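PDB 2GLF: probable M18-family aminopeptidase 1 from Thermotoga maritima, which probably acts as a zinc-dependent metallo-aminopeptidase of the M18 family, removing residues from the N-termini of peptides, and binds manganese in this crystal. Local coordinates for residues K5-H10 against G384-V389; P345-G350 against F428-K433; K378-Q383 against Y440-S445; A329-P334 against H339-A344. All coordinates share one frame; numbering follows the deposited sequence.

Interaction 1. Residues K5-H10 against G384-V389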
loop_
_atom_site.group_PDB
_atom_site.type_symbol
_atom_site.label_atom_id
_atom_site.label_comp_id
_atom_site.label_asym_id
_atom_site.label_seq_id
_atom_site.Cartn_x
_atom_site.Cartn_y
_atom_site.Cartn_z
ATOM N N LYS A 5 -45.322 22.627 7.642
ATOM C CA LYS A 5 -46.484 22.089 8.340
ATOM C C LYS A 5 -46.540 20.576 8.218
ATOM O O LYS A 5 -46.018 20.005 7.258
ATOM C CB LYS A 5 -47.783 22.653 7.758
ATOM C CG LYS A 5 -47.933 24.149 7.827
ATOM C CD LYS A 5 -49.308 24.557 7.326
ATOM C CE LYS A 5 -49.459 26.064 7.299
ATOM N NZ LYS A 5 -49.160 26.658 8.631
ATOM N N ASN A 6 -47.190 19.930 9.183
ATOM C CA ASN A 6 -47.330 18.484 9.148
ATOM C C ASN A 6 -48.722 18.132 8.647
ATOM O O ASN A 6 -49.731 18.506 9.250
ATOM C CB ASN A 6 -47.101 17.869 10.531
ATOM C CG ASN A 6 -47.036 16.348 10.488
ATOM O OD1 ASN A 6 -48.050 15.675 10.290
ATOM N ND2 ASN A 6 -45.835 15.799 10.658
ATOM N N VAL A 7 -48.771 17.407 7.537
ATOM C CA VAL A 7 -50.040 17.014 6.955
ATOM C C VAL A 7 -51.025 16.420 7.964
ATOM O O VAL A 7 -52.212 16.735 7.921
ATOM C CB VAL A 7 -49.819 16.027 5.798
ATOM C CG1 VAL A 7 -51.150 15.527 5.270
ATOM C CG2 VAL A 7 -49.043 16.722 4.689
ATOM N N TRP A 8 -50.544 15.580 8.880
ATOM C CA TRP A 8 -51.431 14.966 9.874
ATOM C C TRP A 8 -52.213 15.987 10.699
ATOM O O TRP A 8 -53.278 15.671 11.231
ATOM C CB TRP A 8 -50.651 14.042 10.823
ATOM C CG TRP A 8 -50.078 12.828 10.144
ATOM C CD1 TRP A 8 -48.783 12.645 9.756
ATOM C CD2 TRP A 8 -50.793 11.658 9.721
ATOM N NE1 TRP A 8 -48.645 11.439 9.114
ATOM C CE2 TRP A 8 -49.862 10.810 9.078
ATOM C CE3 TRP A 8 -52.127 11.247 9.819
ATOM C CZ2 TRP A 8 -50.223 9.570 8.534
ATOM C CZ3 TRP A 8 -52.487 10.017 9.280
ATOM C CH2 TRP A 8 -51.535 9.192 8.645
ATOM N N HIS A 9 -51.689 17.205 10.800
ATOM C CA HIS A 9 -52.359 18.254 11.561
ATOM C C HIS A 9 -53.238 19.157 10.695
ATOM O O HIS A 9 -53.765 20.158 11.178
ATOM C CB HIS A 9 -51.327 19.118 12.282
ATOM C CG HIS A 9 -50.612 18.411 13.389
ATOM N ND1 HIS A 9 -49.538 18.966 14.051
ATOM C CD2 HIS A 9 -50.826 17.203 13.962
ATOM C CE1 HIS A 9 -49.120 18.130 14.985
ATOM N NE2 HIS A 9 -49.886 17.054 14.952
ATOM N N HIS A 10 -53.398 18.810 9.420
ATOM C CA HIS A 10 -54.207 19.623 8.523
ATOM C C HIS A 10 -55.063 18.834 7.534
ATOM O O HIS A 10 -55.713 19.440 6.683
ATOM C CB HIS A 10 -53.315 20.566 7.710
ATOM C CG HIS A 10 -52.470 21.478 8.539
ATOM N ND1 HIS A 10 -53.002 22.374 9.440
ATOM C CD2 HIS A 10 -51.127 21.650 8.585
ATOM C CE1 HIS A 10 -52.024 23.061 10.004
ATOM N NE2 HIS A 10 -50.876 22.641 9.502
ATOM N N GLY A 384 -54.129 25.843 -0.453
ATOM C CA GLY A 384 -53.773 25.365 0.874
ATOM C C GLY A 384 -53.111 23.999 0.909
ATOM O O GLY A 384 -53.281 23.243 1.864
ATOM N N VAL A 385 -52.350 23.678 -0.130
ATOM C CA VAL A 385 -51.665 22.394 -0.198
ATOM C C VAL A 385 -50.365 22.434 0.610
ATOM O O VAL A 385 -49.563 23.359 0.478
ATOM C CB VAL A 385 -51.333 22.030 -1.653
ATOM C CG1 VAL A 385 -50.882 20.589 -1.738
ATOM C CG2 VAL A 385 -52.535 22.273 -2.530
ATOM N N ILE A 386 -50.166 21.431 1.456
ATOM C CA ILE A 386 -48.962 21.343 2.272
ATOM C C ILE A 386 -47.810 20.821 1.409
ATOM O O ILE A 386 -47.895 19.731 0.848
ATOM C CB ILE A 386 -49.172 20.383 3.485
ATOM C CG1 ILE A 386 -49.998 21.068 4.579
ATOM C CG2 ILE A 386 -47.837 19.975 4.064
ATOM C CD1 ILE A 386 -51.387 21.449 4.159
ATOM N N TRP A 387 -46.739 21.598 1.293
ATOM C CA TRP A 387 -45.595 21.168 0.493
ATOM C C TRP A 387 -44.262 21.562 1.141
ATOM O O TRP A 387 -44.211 22.387 2.058
ATOM C CB TRP A 387 -45.687 21.753 -0.923
ATOM C CG TRP A 387 -45.593 23.250 -0.964
ATOM C CD1 TRP A 387 -46.547 24.149 -0.567
ATOM C CD2 TRP A 387 -44.449 24.021 -1.344
ATOM N NE1 TRP A 387 -46.060 25.432 -0.669
ATOM C CE2 TRP A 387 -44.776 25.382 -1.143
ATOM C CE3 TRP A 387 -43.175 23.695 -1.832
ATOM C CZ2 TRP A 387 -43.873 26.417 -1.413
ATOM C CZ3 TRP A 387 -42.277 24.725 -2.101
ATOM C CH2 TRP A 387 -42.632 26.070 -1.889
ATOM N N GLN A 388 -43.182 20.959 0.658
ATOM C CA GLN A 388 -41.847 21.227 1.183
ATOM C C GLN A 388 -40.838 21.140 0.043
ATOM O O GLN A 388 -41.089 20.465 -0.949
ATOM C CB GLN A 388 -41.506 20.200 2.276
ATOM C CG GLN A 388 -41.562 18.751 1.811
ATOM C CD GLN A 388 -41.279 17.753 2.924
ATOM O OE1 GLN A 388 -40.423 17.986 3.780
ATOM N NE2 GLN A 388 -41.985 16.623 2.906
ATOM N N VAL A 389 -39.707 21.830 0.172
ATOM C CA VAL A 389 -38.685 21.783 -0.876
ATOM C C VAL A 389 -37.837 20.547 -0.645
ATOM O O VAL A 389 -37.646 20.133 0.493
ATOM C CB VAL A 389 -37.758 23.042 -0.867
ATOM C CG1 VAL A 389 -38.377 24.143 -0.029
ATOM C CG2 VAL A 389 -36.371 22.687 -0.366
#
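The N-terminal segment 5-10 packs its Lys5, Val7 and His10 against Ile386, in the lead-in to strand 387-389, an outermost strand of the large mixed sheet within the chain. Ile386 does all the touching from its side. CG2 meets Val7 CG2 at 3.5 Å, the two side chains crossing at a slant. The same methyl lies 3.7 Å from Lys5 O. CG1 lies beside the carbon chain of Lys5, whose CB is 4.2 Å away, while the lysine amine is directed away. CD1 reaches His10 CB at 4.1 Å. Ile386 holds CG1 opposite its own carbonyl carbon (chi1 -77°). This sets CG2 on Val7 and the carbonyl oxygen of Lys5, while CG1 and CD1 run along Lys5 CB and His10 CB. With an alanine at Ile386, Val7 CG2 would probably lose its closest methyl partner and His10 CB its contact with CD1, opening a gap under segment 5-10. The segment 5-10 is itself shaped by an Asx turn: Asn6 OD1 accepts from Trp8 N at 2.9 Å. Ahead of Ile386, Gly384 ends helix 370-382 in a Schellman motif, its positive phi suiting glycine. The backbone N of Ile386 is bonded to Glu438 of helix 433-449. His9 NE2 is bonded to Pro192 O of a second subunit.

Interaction 2. Residues P345-G350 against F428-K433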
loop_
_atom_site.group_PDB
_atom_site.type_symbol
_atom_site.label_atom_id
_atom_site.label_comp_id
_atom_site.label_asym_id
_atom_site.label_seq_id
_atom_site.Cartn_x
_atom_site.Cartn_y
_atom_site.Cartn_z
ATOM N N PRO A 345 -36.366 16.725 2.279
ATOM C CA PRO A 345 -37.744 16.458 2.687
ATOM C C PRO A 345 -37.845 15.551 3.907
ATOM O O PRO A 345 -36.981 14.701 4.137
ATOM C CB PRO A 345 -38.339 15.806 1.450
ATOM C CG PRO A 345 -37.183 15.015 0.930
ATOM C CD PRO A 345 -36.038 16.001 1.040
ATOM N N LYS A 346 -38.912 15.741 4.680
ATOM C CA LYS A 346 -39.175 14.937 5.871
ATOM C C LYS A 346 -40.519 14.242 5.644
ATOM O O LYS A 346 -41.421 14.819 5.019
ATOM C CB LYS A 346 -39.271 15.832 7.111
ATOM C CG LYS A 346 -38.061 16.701 7.378
ATOM C CD LYS A 346 -36.887 15.888 7.889
ATOM C CE LYS A 346 -36.330 16.500 9.165
ATOM N NZ LYS A 346 -37.384 16.546 10.209
ATOM N N LEU A 347 -40.653 13.014 6.146
ATOM C CA LEU A 347 -41.898 12.254 6.000
ATOM C C LEU A 347 -43.081 12.935 6.684
ATOM O O LEU A 347 -42.969 13.406 7.812
ATOM C CB LEU A 347 -41.744 10.849 6.587
ATOM C CG LEU A 347 -40.820 9.853 5.892
ATOM C CD1 LEU A 347 -40.652 8.629 6.784
ATOM C CD2 LEU A 347 -41.401 9.466 4.545
ATOM N N GLY A 348 -44.215 12.982 5.996
ATOM C CA GLY A 348 -45.404 13.589 6.567
ATOM C C GLY A 348 -45.463 15.107 6.548
ATOM O O GLY A 348 -46.356 15.701 7.163
ATOM N N TYR A 349 -44.528 15.748 5.854
ATOM C CA TYR A 349 -44.534 17.202 5.790
ATOM C C TYR A 349 -44.919 17.756 4.426
ATOM O O TYR A 349 -44.482 18.842 4.037
ATOM C CB TYR A 349 -43.185 17.767 6.255
ATOM C CG TYR A 349 -43.090 17.819 7.765
ATOM C CD1 TYR A 349 -42.959 16.651 8.519
ATOM C CD2 TYR A 349 -43.228 19.027 8.446
ATOM C CE1 TYR A 349 -42.976 16.690 9.909
ATOM C CE2 TYR A 349 -43.248 19.072 9.834
ATOM C CZ TYR A 349 -43.124 17.904 10.558
ATOM O OH TYR A 349 -43.162 17.953 11.930
ATOM N N GLY A 350 -45.742 16.997 3.709
ATOM C CA GLY A 350 -46.224 17.438 2.414
ATOM C C GLY A 350 -45.570 16.871 1.174
ATOM O O GLY A 350 -44.689 16.018 1.250
ATOM N N PHE A 428 -38.761 -3.233 -0.215
ATOM C CA PHE A 428 -39.824 -2.776 0.680
ATOM C C PHE A 428 -39.637 -1.288 0.999
ATOM O O PHE A 428 -39.140 -0.927 2.070
ATOM C CB PHE A 428 -39.789 -3.609 1.980
ATOM C CG PHE A 428 -41.074 -3.575 2.777
ATOM C CD1 PHE A 428 -42.224 -4.197 2.300
ATOM C CD2 PHE A 428 -41.130 -2.931 4.014
ATOM C CE1 PHE A 428 -43.409 -4.181 3.044
ATOM C CE2 PHE A 428 -42.316 -2.910 4.765
ATOM C CZ PHE A 428 -43.453 -3.537 4.277
ATOM N N GLU A 429 -40.031 -0.427 0.065
ATOM C CA GLU A 429 -39.902 1.016 0.260
ATOM C C GLU A 429 -40.934 1.522 1.263
ATOM O O GLU A 429 -41.977 0.908 1.462
ATOM C CB GLU A 429 -40.062 1.743 -1.077
ATOM C CG GLU A 429 -39.105 1.243 -2.146
ATOM C CD GLU A 429 -39.337 1.885 -3.501
ATOM O OE1 GLU A 429 -40.515 2.035 -3.895
ATOM O OE2 GLU A 429 -38.343 2.222 -4.184
ATOM N N ILE A 430 -40.626 2.649 1.895
ATOM C CA ILE A 430 -41.504 3.247 2.892
ATOM C C ILE A 430 -41.908 4.673 2.501
ATOM O O ILE A 430 -41.067 5.485 2.099
ATOM C CB ILE A 430 -40.810 3.270 4.299
ATOM C CG1 ILE A 430 -41.402 2.192 5.206
ATOM C CG2 ILE A 430 -41.013 4.609 4.978
ATOM C CD1 ILE A 430 -41.145 0.797 4.763
ATOM N N SER A 431 -43.201 4.965 2.620
ATOM C CA SER A 431 -43.741 6.286 2.319
ATOM C C SER A 431 -44.738 6.636 3.414
ATOM O O SER A 431 -45.160 5.768 4.171
ATOM C CB SER A 431 -44.456 6.281 0.969
ATOM O OG SER A 431 -45.633 5.495 1.025
ATOM N N SER A 432 -45.113 7.907 3.495
ATOM C CA SER A 432 -46.068 8.367 4.499
ATOM C C SER A 432 -47.498 8.358 3.949
ATOM O O SER A 432 -47.722 8.709 2.791
ATOM C CB SER A 432 -45.697 9.783 4.942
ATOM O OG SER A 432 -46.739 10.379 5.689
ATOM N N LYS A 433 -48.463 7.948 4.767
ATOM C CA LYS A 433 -49.863 7.941 4.334
ATOM C C LYS A 433 -50.311 9.379 4.107
ATOM O O LYS A 433 -51.060 9.666 3.175
ATOM C CB LYS A 433 -50.771 7.305 5.391
ATOM C CG LYS A 433 -50.683 5.806 5.477
ATOM C CD LYS A 433 -51.564 5.286 6.586
ATOM C CE LYS A 433 -51.478 3.776 6.679
ATOM N NZ LYS A 433 -52.359 3.253 7.759
#
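Leu347 and Ser432 face each other across this contact, each with its CB directed at the opposite segment. The leucine divides its two methyls between two strand residues. CD2 approaches the backbone of Ser432, 4.2 Å from its N. CD1 lies 4.4 Å from Ile430 CG2, at the fringe of van der Waals contact. Leu347 has CG opposite its carbonyl carbon (chi1 -68°), and the branched end therefore extends to the strand. Ser432 answers from its own side by lying against the backbone of Gly348. Its OG is 3.6 Å from Gly348 CA, and its CB is 3.7 Å from Gly348 N. The serine hydroxyl is turned opposite its own backbone N (chi1 167°), and it accepts a weak bond from Ala434 N, the N-cap interaction at the start of helix 433-449. No hydrogen bond joins the two segments directly. Lys346 to Tyr349 form a type II beta turn, with Gly348 at the third position, where a positive phi favours glycine. The turn is held from the helix side as well: Asp435 of helix 433-449 accepts from Gly348 N through OD2 and from Gly350 N through OD1. Leu347 and Ser432 also both touch Leu242 of strand 242-245, the neighbour of strand 429-432 in a three-stranded antiparallel sheet. The turn thus meets the junction of strand 429-432 with helix 433-449.

Interaction 3. Residues K378-Q383 against Y440-S445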
loop_
_atom_site.group_PDB
_atom_site.type_symbol
_atom_site.label_atom_id
_atom_site.label_comp_id
_atom_site.label_asym_id
_atom_site.label_seq_id
_atom_site.Cartn_x
_atom_site.Cartn_y
_atom_site.Cartn_z
ATOM N N LYS A 378 -47.800 29.432 -6.362
ATOM C CA LYS A 378 -49.036 30.195 -6.191
ATOM C C LYS A 378 -50.233 29.262 -6.042
ATOM O O LYS A 378 -50.979 29.350 -5.062
ATOM C CB LYS A 378 -49.247 31.130 -7.384
ATOM C CG LYS A 378 -50.256 32.240 -7.146
ATOM C CD LYS A 378 -50.265 33.221 -8.313
ATOM C CE LYS A 378 -51.128 34.447 -8.032
ATOM N NZ LYS A 378 -52.581 34.119 -7.932
ATOM N N VAL A 379 -50.411 28.368 -7.012
ATOM C CA VAL A 379 -51.515 27.418 -6.969
ATOM C C VAL A 379 -51.530 26.661 -5.637
ATOM O O VAL A 379 -52.548 26.632 -4.936
ATOM C CB VAL A 379 -51.419 26.382 -8.115
ATOM C CG1 VAL A 379 -52.490 25.317 -7.935
ATOM C CG2 VAL A 379 -51.585 27.064 -9.465
ATOM N N LEU A 380 -50.393 26.058 -5.289
ATOM C CA LEU A 380 -50.279 25.294 -4.057
ATOM C C LEU A 380 -50.744 26.077 -2.847
ATOM O O LEU A 380 -51.730 25.716 -2.211
ATOM C CB LEU A 380 -48.837 24.833 -3.839
ATOM C CG LEU A 380 -48.288 23.786 -4.811
ATOM C CD1 LEU A 380 -46.862 23.440 -4.406
ATOM C CD2 LEU A 380 -49.170 22.539 -4.816
ATOM N N ASN A 381 -50.034 27.151 -2.529
ATOM C CA ASN A 381 -50.391 27.962 -1.377
ATOM C C ASN A 381 -51.841 28.441 -1.408
ATOM O O ASN A 381 -52.512 28.469 -0.369
ATOM C CB ASN A 381 -49.445 29.157 -1.256
ATOM C CG ASN A 381 -48.040 28.740 -0.901
ATOM O OD1 ASN A 381 -47.834 27.887 -0.040
ATOM N ND2 ASN A 381 -47.061 29.349 -1.553
ATOM N N GLU A 382 -52.328 28.810 -2.590
ATOM C CA GLU A 382 -53.704 29.275 -2.717
ATOM C C GLU A 382 -54.737 28.182 -2.417
ATOM O O GLU A 382 -55.781 28.459 -1.814
ATOM C CB GLU A 382 -53.922 29.873 -4.105
ATOM C CG GLU A 382 -53.763 31.387 -4.105
ATOM C CD GLU A 382 -53.540 31.974 -5.484
ATOM O OE1 GLU A 382 -53.909 31.325 -6.486
ATOM O OE2 GLU A 382 -53.001 33.099 -5.562
ATOM N N GLN A 383 -54.449 26.945 -2.819
ATOM C CA GLN A 383 -55.358 25.837 -2.552
ATOM C C GLN A 383 -55.067 25.231 -1.174
ATOM O O GLN A 383 -55.673 24.225 -0.778
ATOM C CB GLN A 383 -55.221 24.751 -3.621
ATOM C CG GLN A 383 -55.559 25.198 -5.026
ATOM C CD GLN A 383 -56.875 25.944 -5.099
ATOM O OE1 GLN A 383 -56.967 27.103 -4.697
ATOM N NE2 GLN A 383 -57.904 25.280 -5.607
ATOM N N TYR A 440 -51.814 13.562 -3.935
ATOM C CA TYR A 440 -53.068 13.485 -4.683
ATOM C C TYR A 440 -53.759 14.849 -4.709
ATOM O O TYR A 440 -54.348 15.241 -5.708
ATOM C CB TYR A 440 -53.995 12.466 -4.017
ATOM C CG TYR A 440 -55.455 12.671 -4.333
ATOM C CD1 TYR A 440 -55.961 12.401 -5.607
ATOM C CD2 TYR A 440 -56.329 13.148 -3.362
ATOM C CE1 TYR A 440 -57.306 12.602 -5.902
ATOM C CE2 TYR A 440 -57.673 13.351 -3.643
ATOM C CZ TYR A 440 -58.155 13.080 -4.913
ATOM O OH TYR A 440 -59.484 13.303 -5.192
ATOM N N VAL A 441 -53.700 15.554 -3.587
ATOM C CA VAL A 441 -54.307 16.868 -3.492
ATOM C C VAL A 441 -53.542 17.847 -4.374
ATOM O O VAL A 441 -54.141 18.584 -5.156
ATOM C CB VAL A 441 -54.292 17.379 -2.047
ATOM C CG1 VAL A 441 -54.895 18.771 -1.985
ATOM C CG2 VAL A 441 -55.061 16.423 -1.155
ATOM N N ALA A 442 -52.217 17.844 -4.250
ATOM C CA ALA A 442 -51.367 18.729 -5.040
ATOM C C ALA A 442 -51.581 18.509 -6.539
ATOM O O ALA A 442 -51.803 19.461 -7.287
ATOM C CB ALA A 442 -49.905 18.505 -4.675
ATOM N N TYR A 443 -51.526 17.253 -6.971
ATOM C CA TYR A 443 -51.712 16.909 -8.381
ATOM C C TYR A 443 -53.061 17.338 -8.953
ATOM O O TYR A 443 -53.144 17.791 -10.093
ATOM C CB TYR A 443 -51.557 15.402 -8.582
ATOM C CG TYR A 443 -50.133 14.905 -8.517
ATOM C CD1 TYR A 443 -49.858 13.540 -8.560
ATOM C CD2 TYR A 443 -49.058 15.792 -8.415
ATOM C CE1 TYR A 443 -48.549 13.065 -8.503
ATOM C CE2 TYR A 443 -47.747 15.329 -8.357
ATOM C CZ TYR A 443 -47.501 13.962 -8.401
ATOM O OH TYR A 443 -46.213 13.481 -8.343
ATOM N N ARG A 444 -54.117 17.179 -8.160
ATOM C CA ARG A 444 -55.466 17.526 -8.590
ATOM C C ARG A 444 -55.647 19.024 -8.732
ATOM O O ARG A 444 -56.161 19.505 -9.743
ATOM C CB ARG A 444 -56.491 16.989 -7.592
ATOM C CG ARG A 444 -57.910 17.420 -7.882
ATOM C CD ARG A 444 -58.890 16.862 -6.864
ATOM N NE ARG A 444 -60.220 17.439 -7.032
ATOM C CZ ARG A 444 -61.296 17.053 -6.355
ATOM N NH1 ARG A 444 -61.207 16.079 -5.457
ATOM N NH2 ARG A 444 -62.464 17.641 -6.581
ATOM N N SER A 445 -55.229 19.760 -7.710
ATOM C CA SER A 445 -55.360 21.204 -7.732
ATOM C C SER A 445 -54.382 21.854 -8.710
ATOM O O SER A 445 -54.535 23.019 -9.058
ATOM C CB SER A 445 -55.175 21.765 -6.322
ATOM O OG SER A 445 -53.981 21.287 -5.736
#
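Ala442 and Ser445 of helix 433-449 carry its side of this helix-to-helix packing against the C-terminal end of helix 370-382. At Ala442 the methyl CB meets Leu380 CD2 at 4.1 Å. Leu380 carries CG opposite its carbonyl carbon (chi1 -68°), and this brings the end of the side chain closer to Ala442 than the direction of its CB alone would. The small alanine is consistent with the CA atoms of Leu380 and Ala442 being 6.7 Å apart. Next in sequence, Tyr443 points its CB away from helix 370-382, and its OH is bonded to Met417 O in strand 414-421. Ser445 ends the run with two touches. Its CB packs on Gln383 CG at 3.7 Å, while its carbonyl oxygen is met by Val379 CG1. No hydrogen bond crosses between the two segments. The serine hydroxyl is instead used within its own helix. Ser445 sets OG between its backbone N and carbonyl carbon (chi1 52°), and from there OG donates to Val441 O at 2.8 Å, an oxygen that also accepts from Ser445 N.

Interaction 4. Residues A329-P334 against H339-A344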
loop_
_atom_site.group_PDB
_atom_site.type_symbol
_atom_site.label_atom_id
_atom_site.label_comp_id
_atom_site.label_asym_id
_atom_site.label_seq_id
_atom_site.Cartn_x
_atom_site.Cartn_y
_atom_site.Cartn_z
ATOM N N ALA A 329 -35.973 11.501 -1.905
ATOM C CA ALA A 329 -35.494 10.784 -0.732
ATOM C C ALA A 329 -35.727 11.570 0.542
ATOM O O ALA A 329 -35.330 12.721 0.643
ATOM C CB ALA A 329 -34.015 10.481 -0.893
ATOM N N ALA A 330 -36.388 10.948 1.509
ATOM C CA ALA A 330 -36.652 11.591 2.790
ATOM C C ALA A 330 -35.412 11.365 3.654
ATOM O O ALA A 330 -34.582 10.518 3.319
ATOM C CB ALA A 330 -37.870 10.967 3.438
ATOM N N VAL A 331 -35.255 12.104 4.751
ATOM C CA VAL A 331 -34.065 11.886 5.564
ATOM C C VAL A 331 -34.222 10.598 6.349
ATOM O O VAL A 331 -35.251 10.362 6.984
ATOM C CB VAL A 331 -33.773 13.047 6.559
ATOM C CG1 VAL A 331 -33.646 14.365 5.812
ATOM C CG2 VAL A 331 -34.854 13.125 7.588
ATOM N N ASN A 332 -33.197 9.758 6.265
ATOM C CA ASN A 332 -33.147 8.480 6.957
ATOM C C ASN A 332 -32.212 8.773 8.132
ATOM O O ASN A 332 -30.992 8.703 7.999
ATOM C CB ASN A 332 -32.550 7.442 6.011
ATOM C CG ASN A 332 -32.822 6.031 6.441
ATOM O OD1 ASN A 332 -33.049 5.163 5.606
ATOM N ND2 ASN A 332 -32.787 5.783 7.739
ATOM N N PRO A 333 -32.779 9.107 9.300
ATOM C CA PRO A 333 -32.018 9.435 10.509
ATOM C C PRO A 333 -30.575 8.914 10.612
ATOM O O PRO A 333 -29.625 9.701 10.563
ATOM C CB PRO A 333 -32.925 8.930 11.624
ATOM C CG PRO A 333 -34.265 9.232 11.088
ATOM C CD PRO A 333 -34.171 8.763 9.651
ATOM N N PRO A 334 -30.384 7.590 10.743
ATOM C CA PRO A 334 -29.017 7.063 10.848
ATOM C C PRO A 334 -28.062 7.523 9.747
ATOM O O PRO A 334 -26.844 7.532 9.942
ATOM C CB PRO A 334 -29.226 5.550 10.831
ATOM C CG PRO A 334 -30.478 5.394 10.006
ATOM C CD PRO A 334 -31.351 6.493 10.561
ATOM N N HIS A 339 -27.617 14.151 3.445
ATOM C CA HIS A 339 -28.462 15.259 3.010
ATOM C C HIS A 339 -28.046 16.605 3.562
ATOM O O HIS A 339 -27.227 16.700 4.478
ATOM C CB HIS A 339 -29.902 15.052 3.489
ATOM C CG HIS A 339 -30.725 14.158 2.621
ATOM N ND1 HIS A 339 -31.026 14.463 1.312
ATOM C CD2 HIS A 339 -31.346 12.986 2.888
ATOM C CE1 HIS A 339 -31.798 13.518 0.808
ATOM N NE2 HIS A 339 -32.007 12.610 1.744
ATOM N N ASP A 340 -28.655 17.639 2.986
ATOM C CA ASP A 340 -28.490 19.017 3.418
ATOM C C ASP A 340 -29.844 19.217 4.098
ATOM O O ASP A 340 -30.841 19.512 3.435
ATOM C CB ASP A 340 -28.358 19.958 2.220
ATOM C CG ASP A 340 -28.651 21.416 2.578
ATOM O OD1 ASP A 340 -28.761 21.733 3.781
ATOM O OD2 ASP A 340 -28.769 22.251 1.654
ATOM N N LEU A 341 -29.879 19.018 5.415
ATOM C CA LEU A 341 -31.108 19.135 6.181
ATOM C C LEU A 341 -31.976 20.345 5.855
ATOM O O LEU A 341 -33.200 20.247 5.899
ATOM C CB LEU A 341 -30.813 19.107 7.686
ATOM C CG LEU A 341 -30.431 17.779 8.363
ATOM C CD1 LEU A 341 -31.148 16.617 7.704
ATOM C CD2 LEU A 341 -28.941 17.572 8.268
ATOM N N HIS A 342 -31.364 21.474 5.511
ATOM C CA HIS A 342 -32.139 22.672 5.202
ATOM C C HIS A 342 -32.826 22.628 3.830
ATOM O O HIS A 342 -33.601 23.519 3.492
ATOM C CB HIS A 342 -31.257 23.922 5.315
ATOM C CG HIS A 342 -32.034 25.199 5.428
ATOM N ND1 HIS A 342 -32.979 25.411 6.410
ATOM C CD2 HIS A 342 -32.010 26.331 4.682
ATOM C CE1 HIS A 342 -33.503 26.616 6.265
ATOM N NE2 HIS A 342 -32.932 27.196 5.223
ATOM N N ASN A 343 -32.553 21.589 3.048
ATOM C CA ASN A 343 -33.160 21.445 1.721
ATOM C C ASN A 343 -33.534 19.990 1.452
ATOM O O ASN A 343 -33.559 19.550 0.299
ATOM C CB ASN A 343 -32.198 21.935 0.631
ATOM C CG ASN A 343 -32.144 23.453 0.534
ATOM O OD1 ASN A 343 -32.963 24.072 -0.141
ATOM N ND2 ASN A 343 -31.181 24.058 1.220
ATOM N N ALA A 344 -33.825 19.255 2.528
ATOM C CA ALA A 344 -34.201 17.844 2.444
ATOM C C ALA A 344 -35.627 17.624 2.934
ATOM O O ALA A 344 -36.072 18.248 3.894
ATOM C CB ALA A 344 -33.245 17.011 3.267
#
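Val331 CG1 is met by three residues of the segment 339-344. Ala344 CB lies closest to it at 3.7 Å, and Leu341 CD1 follows at 3.9 Å, the valine and leucine side chains crossing at about a right angle. His339 CD2 approaches the same methyl obliquely, at 4.0 Å. His339 has CG anti to its carbonyl carbon (chi1 -83°), which brings the ring to Val331 and Ala329. Ala329 CB lies in the ring plane at its edge, 3.9 Å from NE2. Ala329 O is 3.5 Å from His339 NE2, but no hydrogen bond is formed. A glycine in place of His339 would probably open a gap beside Val331 and Ala329 where the ring now packs. The side chain of Ala329 is about 11 Å from a bound manganese ion. Behind this first shell, Asp340 shapes the turn. Its OD1 accepts from His342 N at 3.1 Å, an Asx turn, and its OD2 from Asn343 ND2; both donors stand above the carboxylate plane. Asp340 OD2 also forms a salt bridge to Lys101 of a third subunit, and His339 packs on Leu168 of the second. This buried contact folds the connection leaving strand 321-329 back on itself before strand 351-354 of the mixed sheet.

Interactions 2, 3 and 4 are buried, whereas interaction 1 is partly exposed. All four lack hydrogen bonds between their own segments; the polar links run between contacts. Val7 N of interaction 1 bonds to Gly348 O of interaction 2. Segment 384-389 continues directly from helix 370-382 of interaction 3, and Val385 N bonds to Leu380 O. Interactions 2 and 4 meet where Pro345 O bonds to Val331 N. Helix 433-449 serves both 2 and 3. Interaction 1 is aliphatic with a lysine and a histidine at its rim, 2 sets a leucine and a serine against a turn, 3 packs helices, and 4 puts a histidine ring beside small apolar groups. Interactions 1 and 4 both meet the second and third subunits.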